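Local coordinates for iron superoxide dismutase (Trypanosoma cruzi, PDB 2GPC), which catalyses the dismutation of superoxide to molecular oxygen and hydrogen peroxide at an iron centre, at residues S20-T25 with Y166-K171; G34-L39 with A70-H75; W124-K129 with G145-E150. All coordinates share one frame; numbering follows the deposited sequence.

Contact 1: residues S20-T25 with Y166-K171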
# COMPACT_ATOMS: atom_id res chain seq x y z
N SER A 20 -8.34 -16.39 -7.45
CA SER A 20 -9.76 -16.76 -7.51
C SER A 20 -10.57 -15.78 -8.33
O SER A 20 -10.16 -14.64 -8.54
CB SER A 20 -10.36 -16.83 -6.10
OG SER A 20 -10.32 -15.56 -5.47
N LYS A 21 -11.73 -16.24 -8.81
CA LYS A 21 -12.69 -15.36 -9.45
C LYS A 21 -12.94 -14.10 -8.62
O LYS A 21 -12.98 -13.00 -9.16
CB LYS A 21 -14.01 -16.07 -9.74
CG LYS A 21 -14.94 -15.29 -10.65
CD LYS A 21 -16.19 -16.08 -11.01
CE LYS A 21 -16.98 -15.40 -12.11
NZ LYS A 21 -18.35 -15.98 -12.25
N GLN A 22 -13.10 -14.27 -7.31
CA GLN A 22 -13.42 -13.14 -6.44
C GLN A 22 -12.24 -12.16 -6.32
O GLN A 22 -12.44 -10.96 -6.43
CB GLN A 22 -13.92 -13.64 -5.07
CG GLN A 22 -14.15 -12.57 -4.02
CD GLN A 22 -15.33 -11.65 -4.31
OE1 GLN A 22 -16.00 -11.76 -5.34
NE2 GLN A 22 -15.60 -10.75 -3.38
N GLN A 23 -11.02 -12.67 -6.13
CA GLN A 23 -9.82 -11.83 -6.06
C GLN A 23 -9.63 -11.03 -7.35
O GLN A 23 -9.32 -9.84 -7.33
CB GLN A 23 -8.57 -12.69 -5.80
CG GLN A 23 -7.24 -11.97 -5.84
CD GLN A 23 -7.06 -10.98 -4.71
OE1 GLN A 23 -6.61 -11.35 -3.64
NE2 GLN A 23 -7.42 -9.72 -4.96
N VAL A 24 -9.80 -11.71 -8.48
CA VAL A 24 -9.62 -11.10 -9.78
C VAL A 24 -10.74 -10.10 -10.05
O VAL A 24 -10.47 -9.01 -10.55
CB VAL A 24 -9.56 -12.17 -10.90
CG1 VAL A 24 -9.71 -11.53 -12.28
CG2 VAL A 24 -8.25 -12.95 -10.79
N THR A 25 -11.97 -10.45 -9.69
CA THR A 25 -13.13 -9.58 -9.94
C THR A 25 -13.04 -8.25 -9.20
O THR A 25 -13.27 -7.20 -9.79
CB THR A 25 -14.44 -10.31 -9.55
OG1 THR A 25 -14.65 -11.41 -10.45
CG2 THR A 25 -15.65 -9.43 -9.77
N TYR A 166 -3.59 -9.28 -3.70
CA TYR A 166 -3.48 -10.61 -3.12
C TYR A 166 -4.20 -10.82 -1.79
O TYR A 166 -4.28 -11.96 -1.33
CB TYR A 166 -2.00 -10.99 -2.95
CG TYR A 166 -1.17 -10.10 -2.04
CD1 TYR A 166 -1.15 -10.29 -0.66
CD2 TYR A 166 -0.40 -9.07 -2.56
CE1 TYR A 166 -0.37 -9.48 0.17
CE2 TYR A 166 0.37 -8.26 -1.74
CZ TYR A 166 0.38 -8.46 -0.38
OH TYR A 166 1.16 -7.66 0.41
N TYR A 167 -4.74 -9.78 -1.18
CA TYR A 167 -5.21 -9.92 0.20
C TYR A 167 -6.43 -10.83 0.32
O TYR A 167 -6.62 -11.52 1.32
CB TYR A 167 -5.50 -8.57 0.86
CG TYR A 167 -5.06 -8.58 2.31
CD1 TYR A 167 -3.73 -8.38 2.65
CD2 TYR A 167 -5.96 -8.88 3.32
CE1 TYR A 167 -3.30 -8.42 3.95
CE2 TYR A 167 -5.55 -8.93 4.64
CZ TYR A 167 -4.22 -8.71 4.96
OH TYR A 167 -3.79 -8.76 6.25
N VAL A 168 -7.26 -10.84 -0.72
CA VAL A 168 -8.46 -11.66 -0.74
C VAL A 168 -8.11 -13.15 -0.64
O VAL A 168 -8.71 -13.88 0.16
CB VAL A 168 -9.31 -11.37 -2.00
CG1 VAL A 168 -10.55 -12.24 -2.06
CG2 VAL A 168 -9.65 -9.89 -2.07
N ASP A 169 -7.12 -13.59 -1.40
CA ASP A 169 -6.77 -15.01 -1.45
C ASP A 169 -5.67 -15.40 -0.46
O ASP A 169 -5.65 -16.53 0.03
CB ASP A 169 -6.29 -15.39 -2.84
CG ASP A 169 -7.40 -15.57 -3.84
OD1 ASP A 169 -8.59 -15.33 -3.53
OD2 ASP A 169 -7.15 -15.96 -5.00
N TYR A 170 -4.76 -14.47 -0.20
CA TYR A 170 -3.50 -14.77 0.49
C TYR A 170 -3.35 -14.04 1.82
O TYR A 170 -2.43 -14.33 2.58
CB TYR A 170 -2.31 -14.47 -0.44
CG TYR A 170 -2.27 -15.43 -1.59
CD1 TYR A 170 -1.58 -16.64 -1.49
CD2 TYR A 170 -2.98 -15.17 -2.76
CE1 TYR A 170 -1.58 -17.54 -2.53
CE2 TYR A 170 -2.99 -16.07 -3.81
CZ TYR A 170 -2.28 -17.26 -3.68
OH TYR A 170 -2.30 -18.17 -4.70
N LYS A 171 -4.26 -13.12 2.10
CA LYS A 171 -4.14 -12.20 3.24
C LYS A 171 -2.72 -11.61 3.25
O LYS A 171 -2.27 -11.09 2.24
CB LYS A 171 -4.53 -12.92 4.55
CG LYS A 171 -6.00 -13.36 4.61
CD LYS A 171 -6.16 -14.84 4.91
CE LYS A 171 -7.63 -15.27 4.95
NZ LYS A 171 -7.82 -16.59 4.27
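Ser-20 is tied to Asp-169 by two hydrogen bonds, one to each carboxylate oxygen. Its OG donates to Asp-169 OD1 over 2.6 Å, and its backbone N reaches Asp-169 OD2 at 2.8 Å; both oxygens use their syn lone pairs, so the carboxylate straddles N and OG in a bidentate grip. With OG held between the backbone N and the carbonyl carbon (chi1 63°), the hydroxyl also accepts from Gln-23 N at 3.0 Å, the N-cap bond of helix 21-44. The contact thus fastens the start of the first helix of the alpha-hairpin domain to the short helix 167-170 of the C-terminal domain, just beyond the iron ligand His-164. The amide of Gln-23 supplies the third cross-bond, Asp-169 N donating to Gln-23 OE1 at 3.2 Å from a position tilted off the carbonyl plane; Gln-23 NE2 makes a weak bond to His-164 O. Van der Waals packing runs beside these bonds: Val-168 and the bent Gln-23 chain pass each other in opposite directions, Val-168 CB 3.5 Å from the amide carbon CD of Gln-23, while Val-168 CG1 meets Gln-22 CG more loosely at 4.1 Å. Beyond the contact, Tyr-167 OH is hydrogen-bonded to His-31 of the second subunit.

Contact 2: residues G34-L39 with A70-H75. With FE2 (Fe (II) ion), chain C.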
# COMPACT_ATOMS: atom_id res chain seq x y z
N GLY A 34 -12.08 1.37 -11.66
CA GLY A 34 -12.21 2.56 -10.84
C GLY A 34 -11.23 3.64 -11.28
O GLY A 34 -11.59 4.81 -11.31
N TYR A 35 -10.01 3.24 -11.63
CA TYR A 35 -9.03 4.19 -12.16
C TYR A 35 -9.51 4.77 -13.49
O TYR A 35 -9.35 5.96 -13.75
CB TYR A 35 -7.66 3.52 -12.35
CG TYR A 35 -6.97 3.15 -11.06
CD1 TYR A 35 -6.73 4.10 -10.07
CD2 TYR A 35 -6.53 1.85 -10.82
CE1 TYR A 35 -6.08 3.79 -8.90
CE2 TYR A 35 -5.88 1.51 -9.62
CZ TYR A 35 -5.66 2.50 -8.68
OH TYR A 35 -5.03 2.21 -7.50
N VAL A 36 -10.11 3.93 -14.33
CA VAL A 36 -10.65 4.38 -15.60
C VAL A 36 -11.79 5.41 -15.39
O VAL A 36 -11.81 6.45 -16.04
CB VAL A 36 -11.17 3.20 -16.46
CG1 VAL A 36 -11.85 3.69 -17.72
CG2 VAL A 36 -10.04 2.25 -16.80
N THR A 37 -12.70 5.10 -14.48
CA THR A 37 -13.80 6.00 -14.13
C THR A 37 -13.27 7.35 -13.64
O THR A 37 -13.68 8.40 -14.13
CB THR A 37 -14.69 5.33 -13.06
OG1 THR A 37 -15.29 4.16 -13.63
CG2 THR A 37 -15.87 6.24 -12.64
N LYS A 38 -12.30 7.32 -12.73
CA LYS A 38 -11.70 8.53 -12.17
C LYS A 38 -10.97 9.37 -13.22
O LYS A 38 -11.04 10.59 -13.21
CB LYS A 38 -10.77 8.18 -11.00
CG LYS A 38 -11.51 7.82 -9.71
CD LYS A 38 -10.57 7.48 -8.55
CE LYS A 38 -10.21 5.99 -8.53
NZ LYS A 38 -9.72 5.50 -7.20
N LEU A 39 -10.29 8.72 -14.16
CA LEU A 39 -9.57 9.44 -15.22
C LEU A 39 -10.55 10.12 -16.21
O LEU A 39 -10.29 11.23 -16.68
CB LEU A 39 -8.65 8.50 -15.99
CG LEU A 39 -7.75 9.17 -17.05
CD1 LEU A 39 -6.93 10.30 -16.43
CD2 LEU A 39 -6.85 8.15 -17.73
N ALA A 70 -1.16 5.84 -15.03
CA ALA A 70 -0.13 4.83 -14.80
C ALA A 70 -0.70 3.55 -14.22
O ALA A 70 -0.27 2.46 -14.58
CB ALA A 70 0.95 5.38 -13.90
N GLN A 71 -1.66 3.67 -13.31
CA GLN A 71 -2.28 2.50 -12.71
C GLN A 71 -3.08 1.74 -13.76
O GLN A 71 -3.13 0.52 -13.73
CB GLN A 71 -3.17 2.86 -11.52
CG GLN A 71 -2.39 3.21 -10.25
CD GLN A 71 -1.66 2.03 -9.65
OE1 GLN A 71 -0.57 1.69 -10.11
NE2 GLN A 71 -2.24 1.40 -8.64
N ILE A 72 -3.69 2.45 -14.69
CA ILE A 72 -4.40 1.82 -15.80
C ILE A 72 -3.45 1.02 -16.69
O ILE A 72 -3.72 -0.13 -17.02
CB ILE A 72 -5.19 2.89 -16.61
CG1 ILE A 72 -6.38 3.38 -15.77
CG2 ILE A 72 -5.68 2.31 -17.92
CD1 ILE A 72 -7.03 4.65 -16.30
N PHE A 73 -2.34 1.63 -17.09
CA PHE A 73 -1.33 0.94 -17.89
C PHE A 73 -0.75 -0.26 -17.13
O PHE A 73 -0.66 -1.37 -17.69
CB PHE A 73 -0.22 1.92 -18.30
CG PHE A 73 0.92 1.27 -19.02
CD1 PHE A 73 0.97 1.27 -20.42
CD2 PHE A 73 1.94 0.65 -18.32
CE1 PHE A 73 2.03 0.66 -21.09
CE2 PHE A 73 3.00 0.06 -18.98
CZ PHE A 73 3.04 0.06 -20.38
N ASN A 74 -0.37 -0.06 -15.87
CA ASN A 74 0.31 -1.11 -15.09
C ASN A 74 -0.61 -2.33 -14.90
O ASN A 74 -0.15 -3.46 -14.99
CB ASN A 74 0.76 -0.60 -13.71
CG ASN A 74 1.85 0.46 -13.78
OD1 ASN A 74 2.51 0.59 -14.79
ND2 ASN A 74 2.03 1.21 -12.69
N HIS A 75 -1.90 -2.09 -14.67
CA HIS A 75 -2.84 -3.19 -14.44
C HIS A 75 -3.07 -3.99 -15.72
O HIS A 75 -3.06 -5.21 -15.69
CB HIS A 75 -4.17 -2.68 -13.85
CG HIS A 75 -4.09 -2.43 -12.39
ND1 HIS A 75 -3.53 -1.28 -11.87
CD2 HIS A 75 -4.43 -3.20 -11.33
CE1 HIS A 75 -3.54 -1.35 -10.55
NE2 HIS A 75 -4.09 -2.50 -10.19
FE FE2 C . -3.65 -3.48 -8.39
O HOH W 1 -2.10 -1.89 -7.96
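Tyr-35 and Ile-72 mark the closest backbone approach, 6.3 Å between their CA atoms, where two helices of the alpha-hairpin domain run roughly antiparallel. The axes of the segments 34-39 and 70-75 come within 9.3 Å, with 149° between their directions. Ile-72 fills the interface on one side: with CG1 beside the backbone N (chi1 -71°), the branch extends across to the other helix, CG1 packing on Tyr-35 CB and CD1 lodging between Val-36 CG2 and Leu-39 CD2.

The other side is aromatic and polar. Gln-71 CB stands over the centre of the Tyr-35 ring, 3.5 Å from its centroid, a CH-pi contact. The Gln-71 chain then bends at chi2 and brings its amide back to the tip of the same tyrosine, where NE2 donates to Tyr-35 OH over 3.1 Å in a nearly straight bond lying in the amide plane. The ring of His-75 meets that of Tyr-35 obliquely, its CE1 3.8 Å from Tyr-35 CE2.

His-75 binds the iron through NE2 at 2.1 Å, alongside His-27, Asp-160 and His-164. Its ND1 donates to Gln-71 O at 2.6 Å, a bond that restrains the imidazole's rotation and keeps NE2 directed at the metal. Gln-71 OE1 accepts from Trp-124 NE1, leaving NE2 facing both Tyr-35 OH and, through a weak bond, the iron-bound water. A single residue therefore positions a ligand through its backbone and reaches the metal's solvent through its amide, an arrangement consistent with the second-shell glutamine of iron superoxide dismutases, which is thought to tune the metal-bound solvent.

Contact 3: residues W124-K129 with G145-E150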
# COMPACT_ATOMS: atom_id res chain seq x y z
N TRP A 124 5.12 -2.40 -7.43
CA TRP A 124 5.14 -3.21 -8.66
C TRP A 124 6.56 -3.76 -8.85
O TRP A 124 7.53 -3.01 -8.73
CB TRP A 124 4.81 -2.35 -9.88
CG TRP A 124 3.45 -1.74 -9.89
CD1 TRP A 124 3.09 -0.52 -9.40
CD2 TRP A 124 2.26 -2.33 -10.42
NE1 TRP A 124 1.75 -0.32 -9.59
CE2 TRP A 124 1.21 -1.41 -10.21
CE3 TRP A 124 1.97 -3.54 -11.06
CZ2 TRP A 124 -0.10 -1.67 -10.61
CZ3 TRP A 124 0.67 -3.79 -11.46
CH2 TRP A 124 -0.35 -2.86 -11.23
N ALA A 125 6.67 -5.05 -9.12
CA ALA A 125 7.94 -5.66 -9.44
C ALA A 125 7.96 -5.86 -10.95
O ALA A 125 6.98 -6.32 -11.51
CB ALA A 125 8.08 -6.99 -8.71
N TRP A 126 9.07 -5.48 -11.59
CA TRP A 126 9.22 -5.56 -13.05
C TRP A 126 10.44 -6.35 -13.50
O TRP A 126 11.48 -6.37 -12.82
CB TRP A 126 9.35 -4.16 -13.68
CG TRP A 126 8.20 -3.24 -13.44
CD1 TRP A 126 8.00 -2.46 -12.34
CD2 TRP A 126 7.09 -2.98 -14.31
NE1 TRP A 126 6.83 -1.76 -12.46
CE2 TRP A 126 6.26 -2.05 -13.67
CE3 TRP A 126 6.71 -3.44 -15.58
CZ2 TRP A 126 5.07 -1.58 -14.24
CZ3 TRP A 126 5.54 -2.96 -16.15
CH2 TRP A 126 4.73 -2.05 -15.47
N LEU A 127 10.30 -7.00 -14.66
CA LEU A 127 11.42 -7.34 -15.52
C LEU A 127 11.37 -6.34 -16.66
O LEU A 127 10.32 -6.15 -17.27
CB LEU A 127 11.28 -8.77 -16.07
CG LEU A 127 12.37 -9.23 -17.05
CD1 LEU A 127 13.75 -9.24 -16.38
CD2 LEU A 127 12.02 -10.60 -17.62
N VAL A 128 12.51 -5.71 -16.95
CA VAL A 128 12.62 -4.77 -18.06
C VAL A 128 13.85 -5.09 -18.89
O VAL A 128 14.76 -5.77 -18.43
CB VAL A 128 12.72 -3.28 -17.56
CG1 VAL A 128 11.47 -2.86 -16.78
CG2 VAL A 128 13.98 -3.05 -16.75
N LYS A 129 13.87 -4.60 -20.12
CA LYS A 129 15.06 -4.59 -20.95
C LYS A 129 15.53 -3.15 -21.03
O LYS A 129 14.77 -2.28 -21.45
CB LYS A 129 14.74 -5.14 -22.34
CG LYS A 129 15.91 -5.11 -23.34
CD LYS A 129 15.55 -5.97 -24.56
CE LYS A 129 16.72 -6.37 -25.40
NZ LYS A 129 16.24 -7.23 -26.55
N GLY A 145 4.22 4.25 -9.84
CA GLY A 145 5.43 4.30 -10.63
C GLY A 145 5.34 3.38 -11.83
O GLY A 145 4.89 2.23 -11.74
N CYS A 146 5.78 3.91 -12.96
CA CYS A 146 5.67 3.24 -14.24
C CYS A 146 6.99 3.36 -15.01
O CYS A 146 7.52 4.46 -15.13
CB CYS A 146 4.54 3.87 -15.03
SG CYS A 146 4.18 3.04 -16.60
N PRO A 147 7.53 2.26 -15.54
CA PRO A 147 8.79 2.29 -16.29
C PRO A 147 8.77 3.24 -17.49
O PRO A 147 9.84 3.72 -17.83
CB PRO A 147 8.97 0.84 -16.78
CG PRO A 147 8.08 0.02 -15.92
CD PRO A 147 6.98 0.89 -15.45
N LEU A 148 7.60 3.53 -18.07
CA LEU A 148 7.51 4.50 -19.18
C LEU A 148 8.10 5.90 -18.89
O LEU A 148 8.43 6.62 -19.83
CB LEU A 148 6.06 4.64 -19.68
CG LEU A 148 5.38 3.37 -20.21
CD1 LEU A 148 4.13 3.73 -21.00
CD2 LEU A 148 6.31 2.50 -21.03
N THR A 149 8.23 6.28 -17.62
CA THR A 149 8.88 7.57 -17.30
C THR A 149 10.40 7.51 -17.47
O THR A 149 11.06 8.54 -17.44
CB THR A 149 8.53 8.06 -15.86
OG1 THR A 149 8.93 7.08 -14.89
CG2 THR A 149 7.02 8.21 -15.67
N GLU A 150 10.94 6.30 -17.59
CA GLU A 150 12.34 6.05 -17.90
C GLU A 150 12.36 5.33 -19.25
O GLU A 150 12.33 4.10 -19.32
CB GLU A 150 13.00 5.23 -16.79
CG GLU A 150 13.23 6.04 -15.52
CD GLU A 150 13.70 5.22 -14.32
OE1 GLU A 150 14.91 4.94 -14.21
OE2 GLU A 150 12.86 4.87 -13.48
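Gly-145 enters the contact through its carbonyl O, which lies obliquely to the indoles of Trp-124 and Trp-126 and comes within 4.0 Å of Trp-124 CD1. This oxygen is held from elsewhere, accepting hydrogen bonds from Thr-141 OG1 and from Asn-74 ND2, which fixes the carbonyl beside the two tryptophans.

Cys-146 turns its side chain away from the strand, and its O accepts from Thr-149 N within the loop. Pro-147 follows and carries most of the packing. Its side chain and that of Trp-126 reach toward each other, and the proline ring comes down over one face of the indole: CG stands over the centre of the six-membered ring, 3.5 Å from its centroid and 10° off the normal, while CD presses on the same face, 3.3 Å from Trp-126 CZ2. This is a CH-pi contact. The indole is placed for it by a first torsion that sets CG anti to the carbonyl carbon (chi1 -59°), and Trp-126 NE1 is engaged by Thr-141 OG1. Farther along the strand, Val-128 CG1 lies 4.5 Å from Pro-147 CB, a looser apolar contact. From Pro-147 the chain makes a single 3-10 turn through Thr-149, closed by Glu-150 N donating to Pro-147 O at 2.8 Å, which takes the loop away from the strand.

Strand 123-130 is the middle one of the antiparallel sheet of the C-terminal domain, between 135-142 and 153-160, and the loop 145-150 belongs to the connection joining these two outer strands. Trp-124 meets the ligand His-75 edge-to-face, while Trp-126 also packs on Asn-74 of helix 63-80 and on Pro-155 and Thr-158 of strand 153-160.

In the fold
Contacts 2 and 3 are buried and touch each other, whereas contact 1 lies farther out, its centre about 16 Å from the centre of the chain, and is only partly buried. Helix 21-44 serves both contacts 1 and 2, by its first turn in one and its later part in the other. The chemistry follows the setting: a carboxylate and a helix cap join the two domains in contact 1, apolar side chains, a second-shell glutamine and the iron ligand His-75 meet in contact 2, and aromatic-proline packing fills contact 3. Contacts 2 and 3 belong to different domains and meet through helix 63-80 and the tryptophans of strand 123-130. Contacts 1 and 2 both also reach the second subunit.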